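PDB 5H2A: KLLA0C04147p from Kluyveromyces lactis, which probably binds and transfers sterols as a member of the oxysterol-binding protein family, the present chain being the ankyrin-repeat domain of Osh1. Local coordinates for residues D94-P98 / L99-A103; R167-D170 / H171-S174; R227-P231 / I232-K236; N248-D251 / L252-K256. All blocks are in the same frame, centred on the assembly; numbering follows the deposited sequence.

Contact 1. Residues D94-P98 / L99-A103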
# COMPACT_ATOMS: atom_id res chain seq x y z
N ASP A 94 0.90 9.14 -16.77
CA ASP A 94 -0.56 9.07 -16.73
C ASP A 94 -1.08 8.55 -15.39
O ASP A 94 -2.29 8.32 -15.26
CB ASP A 94 -1.07 8.18 -17.87
CG ASP A 94 -0.54 8.62 -19.24
OD1 ASP A 94 -0.76 9.78 -19.62
OD2 ASP A 94 0.10 7.80 -19.93
N GLY A 95 -0.21 8.36 -14.41
CA GLY A 95 -0.61 7.76 -13.15
C GLY A 95 -0.72 6.24 -13.16
O GLY A 95 -1.14 5.66 -12.15
N ASN A 96 -0.33 5.59 -14.26
CA ASN A 96 -0.46 4.15 -14.36
C ASN A 96 0.72 3.42 -13.74
O ASN A 96 1.88 3.82 -13.92
CB ASN A 96 -0.62 3.75 -15.83
CG ASN A 96 -2.01 4.06 -16.35
OD1 ASN A 96 -2.99 3.86 -15.64
ND2 ASN A 96 -2.10 4.55 -17.59
N THR A 97 0.41 2.36 -13.01
CA THR A 97 1.39 1.39 -12.52
C THR A 97 1.56 0.30 -13.57
O THR A 97 0.77 0.19 -14.52
CB THR A 97 0.90 0.77 -11.21
OG1 THR A 97 -0.31 0.05 -11.48
CG2 THR A 97 0.64 1.84 -10.15
N PRO A 98 2.58 -0.56 -13.41
CA PRO A 98 2.68 -1.70 -14.35
C PRO A 98 1.43 -2.55 -14.34
O PRO A 98 1.05 -3.10 -15.38
CB PRO A 98 3.90 -2.47 -13.83
CG PRO A 98 4.78 -1.38 -13.18
CD PRO A 98 3.75 -0.47 -12.52
N LEU A 99 0.77 -2.66 -13.18
CA LEU A 99 -0.44 -3.47 -13.09
C LEU A 99 -1.59 -2.86 -13.89
O LEU A 99 -2.36 -3.59 -14.53
CB LEU A 99 -0.82 -3.66 -11.61
CG LEU A 99 -2.04 -4.56 -11.37
CD1 LEU A 99 -1.78 -5.94 -11.95
CD2 LEU A 99 -2.33 -4.64 -9.87
N HIS A 100 -1.73 -1.52 -13.86
CA HIS A 100 -2.69 -0.85 -14.73
C HIS A 100 -2.49 -1.26 -16.19
O HIS A 100 -3.45 -1.56 -16.91
CB HIS A 100 -2.55 0.68 -14.66
CG HIS A 100 -3.17 1.31 -13.46
ND1 HIS A 100 -2.45 1.61 -12.32
CD2 HIS A 100 -4.42 1.77 -13.24
CE1 HIS A 100 -3.25 2.19 -11.44
NE2 HIS A 100 -4.45 2.31 -11.98
N LEU A 101 -1.23 -1.22 -16.65
CA LEU A 101 -0.94 -1.50 -18.06
C LEU A 101 -1.15 -2.97 -18.38
O LEU A 101 -1.62 -3.31 -19.47
CB LEU A 101 0.50 -1.09 -18.40
CG LEU A 101 0.87 0.38 -18.15
CD1 LEU A 101 2.30 0.71 -18.67
CD2 LEU A 101 -0.17 1.28 -18.83
N ALA A 102 -0.78 -3.86 -17.46
CA ALA A 102 -0.95 -5.29 -17.70
C ALA A 102 -2.43 -5.65 -17.80
O ALA A 102 -2.83 -6.43 -18.68
CB ALA A 102 -0.27 -6.11 -16.58
N ALA A 103 -3.24 -5.07 -16.93
CA ALA A 103 -4.70 -5.24 -17.01
C ALA A 103 -5.25 -4.68 -18.31
O ALA A 103 -6.06 -5.33 -18.99
CB ALA A 103 -5.35 -4.54 -15.81

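Contact 2. Residues R167-D170 / H171-S174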
# COMPACT_ATOMS: atom_id res chain seq x y z
N ARG A 167 -2.05 -8.34 21.17
CA ARG A 167 -1.66 -7.01 21.64
C ARG A 167 -0.31 -6.58 21.08
O ARG A 167 0.53 -6.00 21.77
CB ARG A 167 -1.66 -6.94 23.17
CG ARG A 167 -2.98 -7.32 23.82
CD ARG A 167 -2.89 -7.20 25.35
NE ARG A 167 -2.89 -5.80 25.74
CZ ARG A 167 -1.88 -5.17 26.31
NH1 ARG A 167 -0.76 -5.82 26.59
NH2 ARG A 167 -2.00 -3.88 26.63
N ASP A 168 -0.09 -6.86 19.79
CA ASP A 168 1.24 -6.78 19.19
C ASP A 168 1.33 -5.49 18.37
O ASP A 168 1.02 -5.46 17.17
CB ASP A 168 1.49 -8.03 18.35
CG ASP A 168 2.93 -8.13 17.86
OD1 ASP A 168 3.62 -7.10 17.85
OD2 ASP A 168 3.33 -9.25 17.47
N ILE A 169 1.78 -4.42 19.02
CA ILE A 169 1.84 -3.09 18.41
C ILE A 169 2.79 -3.07 17.21
O ILE A 169 2.53 -2.40 16.21
CB ILE A 169 2.26 -2.04 19.45
CG1 ILE A 169 1.19 -1.93 20.54
CG2 ILE A 169 2.50 -0.69 18.80
CD1 ILE A 169 -0.09 -1.32 20.05
N ASP A 170 3.93 -3.76 17.31
CA ASP A 170 4.85 -3.82 16.18
C ASP A 170 4.20 -4.48 14.97
O ASP A 170 4.34 -4.00 13.84
CB ASP A 170 6.12 -4.58 16.55
CG ASP A 170 6.97 -3.83 17.54
OD1 ASP A 170 6.85 -2.58 17.62
OD2 ASP A 170 7.78 -4.48 18.22
N HIS A 171 3.50 -5.59 15.18
CA HIS A 171 2.83 -6.29 14.10
C HIS A 171 1.75 -5.41 13.48
O HIS A 171 1.65 -5.29 12.25
CB HIS A 171 2.24 -7.60 14.62
CG HIS A 171 1.71 -8.50 13.54
ND1 HIS A 171 1.02 -9.66 13.82
CD2 HIS A 171 1.79 -8.43 12.19
CE1 HIS A 171 0.68 -10.25 12.69
NE2 HIS A 171 1.14 -9.53 11.69
N LEU A 172 0.91 -4.80 14.33
CA LEU A 172 -0.10 -3.85 13.84
C LEU A 172 0.53 -2.74 13.02
O LEU A 172 0.02 -2.38 11.95
CB LEU A 172 -0.87 -3.26 15.03
CG LEU A 172 -1.87 -4.17 15.76
CD1 LEU A 172 -2.27 -3.49 17.06
CD2 LEU A 172 -3.10 -4.42 14.89
N ASN A 173 1.65 -2.19 13.50
CA ASN A 173 2.33 -1.14 12.75
C ASN A 173 2.85 -1.66 11.42
O ASN A 173 2.79 -0.95 10.40
CB ASN A 173 3.46 -0.55 13.59
CG ASN A 173 2.97 0.48 14.58
OD1 ASN A 173 1.95 1.13 14.36
ND2 ASN A 173 3.71 0.65 15.66
N SER A 174 3.39 -2.88 11.41
CA SER A 174 3.88 -3.47 10.18
C SER A 174 2.76 -3.66 9.17
O SER A 174 2.91 -3.35 7.98
CB SER A 174 4.57 -4.81 10.49
OG SER A 174 5.06 -5.40 9.30
O HOH W 1 1.42 -10.83 16.36

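Contact 3. Residues R227-P231 / I232-K236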
# COMPACT_ATOMS: atom_id res chain seq x y z
N ARG A 227 -26.08 -2.04 19.63
CA ARG A 227 -27.09 -1.58 20.58
C ARG A 227 -27.25 -0.06 20.59
O ARG A 227 -28.02 0.47 21.39
CB ARG A 227 -26.75 -2.07 21.98
CG ARG A 227 -26.95 -3.58 22.16
CD ARG A 227 -25.94 -4.17 23.13
NE ARG A 227 -24.56 -3.96 22.69
CZ ARG A 227 -23.96 -4.68 21.74
NH1 ARG A 227 -24.62 -5.66 21.13
NH2 ARG A 227 -22.70 -4.42 21.40
N GLY A 228 -26.54 0.64 19.71
CA GLY A 228 -26.67 2.08 19.59
C GLY A 228 -25.75 2.91 20.46
O GLY A 228 -25.90 4.14 20.49
N LYS A 229 -24.79 2.30 21.15
CA LYS A 229 -23.93 2.99 22.10
C LYS A 229 -22.60 3.40 21.46
O LYS A 229 -22.00 2.63 20.71
CB LYS A 229 -23.66 2.10 23.32
CG LYS A 229 -24.89 1.68 24.13
CD LYS A 229 -24.56 0.47 25.01
CE LYS A 229 -24.05 -0.69 24.15
NZ LYS A 229 -23.63 -1.93 24.88
N LEU A 230 -22.16 4.60 21.78
CA LEU A 230 -20.81 5.05 21.47
C LEU A 230 -19.80 4.42 22.43
O LEU A 230 -20.15 4.11 23.58
CB LEU A 230 -20.72 6.56 21.59
CG LEU A 230 -21.64 7.41 20.70
CD1 LEU A 230 -21.51 8.87 21.07
CD2 LEU A 230 -21.29 7.19 19.25
N PRO A 231 -18.55 4.24 22.00
CA PRO A 231 -17.52 3.74 22.93
C PRO A 231 -17.46 4.51 24.25
O PRO A 231 -17.30 3.90 25.32
CB PRO A 231 -16.22 3.89 22.12
CG PRO A 231 -16.68 3.67 20.69
CD PRO A 231 -18.03 4.37 20.63
N ILE A 232 -17.60 5.84 24.20
CA ILE A 232 -17.52 6.61 25.44
C ILE A 232 -18.73 6.34 26.34
O ILE A 232 -18.63 6.46 27.57
CB ILE A 232 -17.36 8.10 25.11
CG1 ILE A 232 -16.86 8.87 26.35
CG2 ILE A 232 -18.66 8.67 24.54
CD1 ILE A 232 -16.43 10.30 26.06
N ASP A 233 -19.88 5.95 25.78
CA ASP A 233 -21.03 5.55 26.60
C ASP A 233 -20.75 4.31 27.43
O ASP A 233 -21.53 4.00 28.34
CB ASP A 233 -22.27 5.27 25.74
CG ASP A 233 -22.76 6.49 24.97
OD1 ASP A 233 -22.59 7.62 25.48
OD2 ASP A 233 -23.33 6.30 23.86
N LEU A 234 -19.71 3.55 27.11
CA LEU A 234 -19.44 2.31 27.84
C LEU A 234 -18.74 2.55 29.17
O LEU A 234 -18.69 1.63 29.99
CB LEU A 234 -18.58 1.37 26.97
CG LEU A 234 -19.11 1.13 25.56
CD1 LEU A 234 -18.12 0.33 24.72
CD2 LEU A 234 -20.46 0.44 25.62
N LEU A 235 -18.22 3.75 29.39
CA LEU A 235 -17.54 4.09 30.64
C LEU A 235 -18.51 4.80 31.58
O LEU A 235 -19.09 5.84 31.21
CB LEU A 235 -16.33 4.98 30.36
CG LEU A 235 -15.35 4.43 29.34
CD1 LEU A 235 -14.30 5.46 28.98
CD2 LEU A 235 -14.71 3.17 29.91
N LYS A 236 -18.67 4.27 32.79
CA LYS A 236 -19.59 4.84 33.77
C LYS A 236 -19.13 6.23 34.22
O LYS A 236 -17.94 6.48 34.41
CB LYS A 236 -19.71 3.93 34.98
CG LYS A 236 -21.04 3.20 35.10
CD LYS A 236 -21.30 2.34 33.88
CE LYS A 236 -22.59 1.56 34.04
NZ LYS A 236 -22.33 0.26 34.76

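Contact 4. Residues N248-D251 / L252-K256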
# COMPACT_ATOMS: atom_id res chain seq x y z
N ASN A 248 -9.93 5.82 39.65
CA ASN A 248 -10.63 6.19 38.42
C ASN A 248 -9.69 6.54 37.28
O ASN A 248 -10.16 6.95 36.22
CB ASN A 248 -11.57 7.37 38.68
CG ASN A 248 -12.66 7.01 39.63
OD1 ASN A 248 -13.31 5.98 39.45
ND2 ASN A 248 -12.86 7.83 40.66
N ALA A 249 -8.38 6.36 37.47
CA ALA A 249 -7.41 6.90 36.50
C ALA A 249 -7.49 6.21 35.14
O ALA A 249 -7.21 6.84 34.11
CB ALA A 249 -6.00 6.77 37.06
N ILE A 250 -7.84 4.92 35.11
CA ILE A 250 -7.88 4.19 33.84
C ILE A 250 -9.02 4.69 32.97
O ILE A 250 -8.81 5.09 31.82
CB ILE A 250 -7.99 2.68 34.10
CG1 ILE A 250 -6.71 2.16 34.75
CG2 ILE A 250 -8.31 1.91 32.80
CD1 ILE A 250 -6.89 0.80 35.48
N ASP A 251 -10.25 4.67 33.50
CA ASP A 251 -11.39 5.15 32.74
C ASP A 251 -11.26 6.64 32.42
O ASP A 251 -11.73 7.09 31.36
CB ASP A 251 -12.69 4.87 33.49
CG ASP A 251 -13.19 3.45 33.28
OD1 ASP A 251 -12.39 2.61 32.79
OD2 ASP A 251 -14.37 3.16 33.58
N LEU A 252 -10.64 7.41 33.31
CA LEU A 252 -10.44 8.83 33.01
C LEU A 252 -9.55 9.00 31.78
O LEU A 252 -9.84 9.82 30.90
CB LEU A 252 -9.85 9.56 34.21
CG LEU A 252 -9.61 11.04 33.92
CD1 LEU A 252 -10.93 11.71 33.56
CD2 LEU A 252 -8.96 11.74 35.12
N GLU A 253 -8.48 8.22 31.70
CA GLU A 253 -7.60 8.35 30.54
C GLU A 253 -8.32 7.96 29.26
O GLU A 253 -8.19 8.64 28.23
CB GLU A 253 -6.33 7.53 30.73
CG GLU A 253 -5.41 7.62 29.51
CD GLU A 253 -3.98 7.21 29.80
OE1 GLU A 253 -3.73 6.63 30.88
OE2 GLU A 253 -3.11 7.48 28.94
N LEU A 254 -9.09 6.87 29.30
CA LEU A 254 -9.87 6.46 28.13
C LEU A 254 -10.88 7.53 27.75
O LEU A 254 -11.07 7.82 26.56
CB LEU A 254 -10.60 5.14 28.42
CG LEU A 254 -9.66 3.95 28.62
CD1 LEU A 254 -10.40 2.74 29.26
CD2 LEU A 254 -9.07 3.56 27.27
N LYS A 255 -11.56 8.12 28.74
CA LYS A 255 -12.51 9.19 28.45
C LYS A 255 -11.84 10.36 27.74
O LYS A 255 -12.35 10.86 26.73
CB LYS A 255 -13.17 9.64 29.76
CG LYS A 255 -13.94 10.95 29.70
CD LYS A 255 -14.83 11.09 30.96
CE LYS A 255 -15.32 12.52 31.17
NZ LYS A 255 -14.39 13.33 32.01
N LYS A 256 -10.69 10.80 28.25
CA LYS A 256 -9.98 11.92 27.63
C LYS A 256 -9.55 11.59 26.21
O LYS A 256 -9.65 12.43 25.30
CB LYS A 256 -8.76 12.31 28.47
CG LYS A 256 -9.10 13.01 29.79
CD LYS A 256 -7.86 13.63 30.42
CE LYS A 256 -8.06 13.92 31.90
NZ LYS A 256 -9.15 14.91 32.13
O HOH W 2 -4.33 5.84 33.40

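Contact 1. Residues D94-P98 / L99-A103
Thr-97 and His-100 form the capping box of the TPLH turn, the signature with which an ankyrin repeat starts its first helix. Three hydrogen bonds join the pair. Thr-97 OG1, with chi1 at 64° placed between its own backbone N and carbonyl carbon, accepts from His-100 N at 3.2 Å and thereby caps the helix. Thr-97 N in turn donates to His-100 ND1 at 3.0 Å almost straight (171°). Thr-97 OG1 is also hydrogen-bonded to His-100 ND1, at 2.8 Å. At the far side of the ring, His-100 NE2 is hydrogen-bonded to Leu-130 O, so the buried histidine ties this turn to the next part of the stack. Two atoms of Thr-97 thus meet ND1, both tilted from the ring plane, and with the bond at NE2 they hold the imidazole's rotation. Asn-96 OD1 is hydrogen-bonded to Asn-126.

Backbone bonds carry the helix onward: Leu-101 N donates to Thr-97 O, and Ala-102 N to Pro-98 O at 2.9 Å. Pro-98 suits the first turn because its missing N-H is not needed there, and its ring packs on Leu-55 and His-56 of helix 54-61. Gly-95 has a positive phi at which a CB would press on the preceding carbonyl O.

The remaining touches are van der Waals. Asn-96 OD1 comes 3.4 Å from His-100 CB, with amide and ring planes 45° apart. Leu-99 turns away to Leu-114 and Met-145, while Leu-101 CD2 rests 3.9 Å from Asn-96 CB.

Contact 2. Residues R167-D170 / H171-S174
Asp-168 OD2 accepts a hydrogen bond of 2.7 Å from a water that is also hydrogen-bonded to His-171 ND1, at 2.8 Å, so the water bridges carboxylate and imidazole. The other oxygen, Asp-168 OD1, takes the N-H of His-171 at 3.1 Å. This donor stands well above the carboxylate plane (67° out of it), yet the bond is fairly straight at its hydrogen. Asp-168 is therefore the N-cap of helix 169-176, a place that favours a short acidic side chain, and its CG, opposite the backbone N (chi1 -171°), is carried to 3.4 Å from His-171 CB. If an alanine stood here, the His-171 amide would probably lose its cap and the bridging water the carboxylate it donates to.

Further along, Leu-172 N meets Asp-168 O nearly straight at 2.9 Å, and Ser-174 N reaches Asp-170 O at 2.8 Å. Ile-169 and Asn-173 run side by side, Ile-169 CG2 being 3.6 Å from Asn-173 ND2, and both approach Trp-213, whose NE1 is hydrogen-bonded to Asn-173 OD1. Leu-172 turns inward against Phe-160 and Phe-164 of helix 139-165. That helix ends in a Schellman motif at Arg-167, a residue salt-bridged to Asp-207.

With Glu-159 hydrogen-bonded to His-171 NE2 and Asp-168 close to ND1 through water, the two acids would probably favour a positively charged imidazole, and the cap charge would suit the helix start.

Contact 3. Residues R227-P231 / I232-K236
Leu-230 and Asp-233 close a turn whose sequence, Leu-Pro-Ile-Asp, looks like a variant of the ankyrin TPLH signature, with a 3-10 turn where the first helix would begin. Asp-233 CG sits beside its own backbone N (chi1 -62°), which folds the carboxylate back over the chain so that OD2 accepts from Leu-230 N at 2.9 Å. The donor lies above the carboxylate plane, 40° out of it. In return Asp-233 N makes a weak bond to Leu-230 O, whereas Leu-234 N donates to Pro-231 O at 3.0 Å. Gly-228 takes backbone angles that would jam a CB.

Leu-234 likewise keeps CG beside its backbone N (chi1 -51°), which lays the chain over Pro-231 O, CG being 3.3 Å from that oxygen; it also reaches His-200 and Lys-204 of helix 198-204. Trimming this residue to alanine would probably open a gap between the turn and that helix, and leave the aliphatic part of Lys-229 without its apolar neighbour. Pro-231 packs on Leu-199. Ile-232 divides its branches: CG2 lies 4.2 Å from Leu-230 CB, while the CG1 arm leads away, and the side chain meets Leu-258 and Glu-259 of helix 249-268. Lys-229, bent at its third torsion, crosses Leu-234 at about a right angle, its CE 4.0 Å from Leu-234 CD2.

Contact 4. Residues N248-D251 / L252-K256
Asn-248 and Leu-252 join the first turn of helix 249-268, where residues 248-251 offer their carbonyls to the N-H groups of residues 252-255. Leu-252 N meets Asn-248 O at 3.0 Å, and Glu-253 N meets Ala-249 O from above the carbonyl plane. Leu-254 N lies in the carbonyl plane of Ile-250, 3.1 Å from its O. The shortest of the four bonds, 2.8 Å, runs from Lys-255 N to Asp-251 O. Asn-248 occupies the N-cap, yet its side chain makes no capping bond; ND2 is hydrogen-bonded to Glu-242 O instead.

Among the side chains, Ile-250 and Leu-254 lie side by side, Ile-250 CG2 to Leu-254 CD1 at 4.2 Å; their branched apolar ends suit the contact with Ile-208, Leu-254 being the buried one. Leu-254 CD1 also lies near Asp-251 OD1, 4.1 Å away; that carboxylate is salt-bridged to Arg-206. Glu-253 extends from a CG opposite its backbone N (chi1 178°), which carries OE1 to a water at 2.7 Å; the same water bonds weakly to Ala-249 O. OE2 turns to Arg-212 in a salt bridge.

Acidic residues suit a helix start, where their charge would probably balance the dipole. Helix 208-215 lies under this face: Ile-208 also touches Glu-253, and Cys-211 touches Leu-254. Arg-212 belongs to that helix, and Arg-206 to the loop just before it.

In the fold
Contact 3 resembles contact 1, probably as a degenerate TPLH-like turn, with an aspartate-to-amide bond and a 3-10 segment in place of the capping box and helix. The two lie on opposite sides of the chain's centre, their centres about 45 Å apart. Contact 2 lies between them along the chain, about 31 Å from contact 1 and 26 Å from contact 3, centre to centre. Contacts 3 and 4 touch: Leu-235 packs its CD1 3.8 Å from Leu-254 CB and its CD2 3.7 Å from Asp-251 OD2, so the turn and the last helix pack together. No ligand sits at any contact; sterol binding probably belongs to the oxysterol-binding domain elsewhere in the full-length protein.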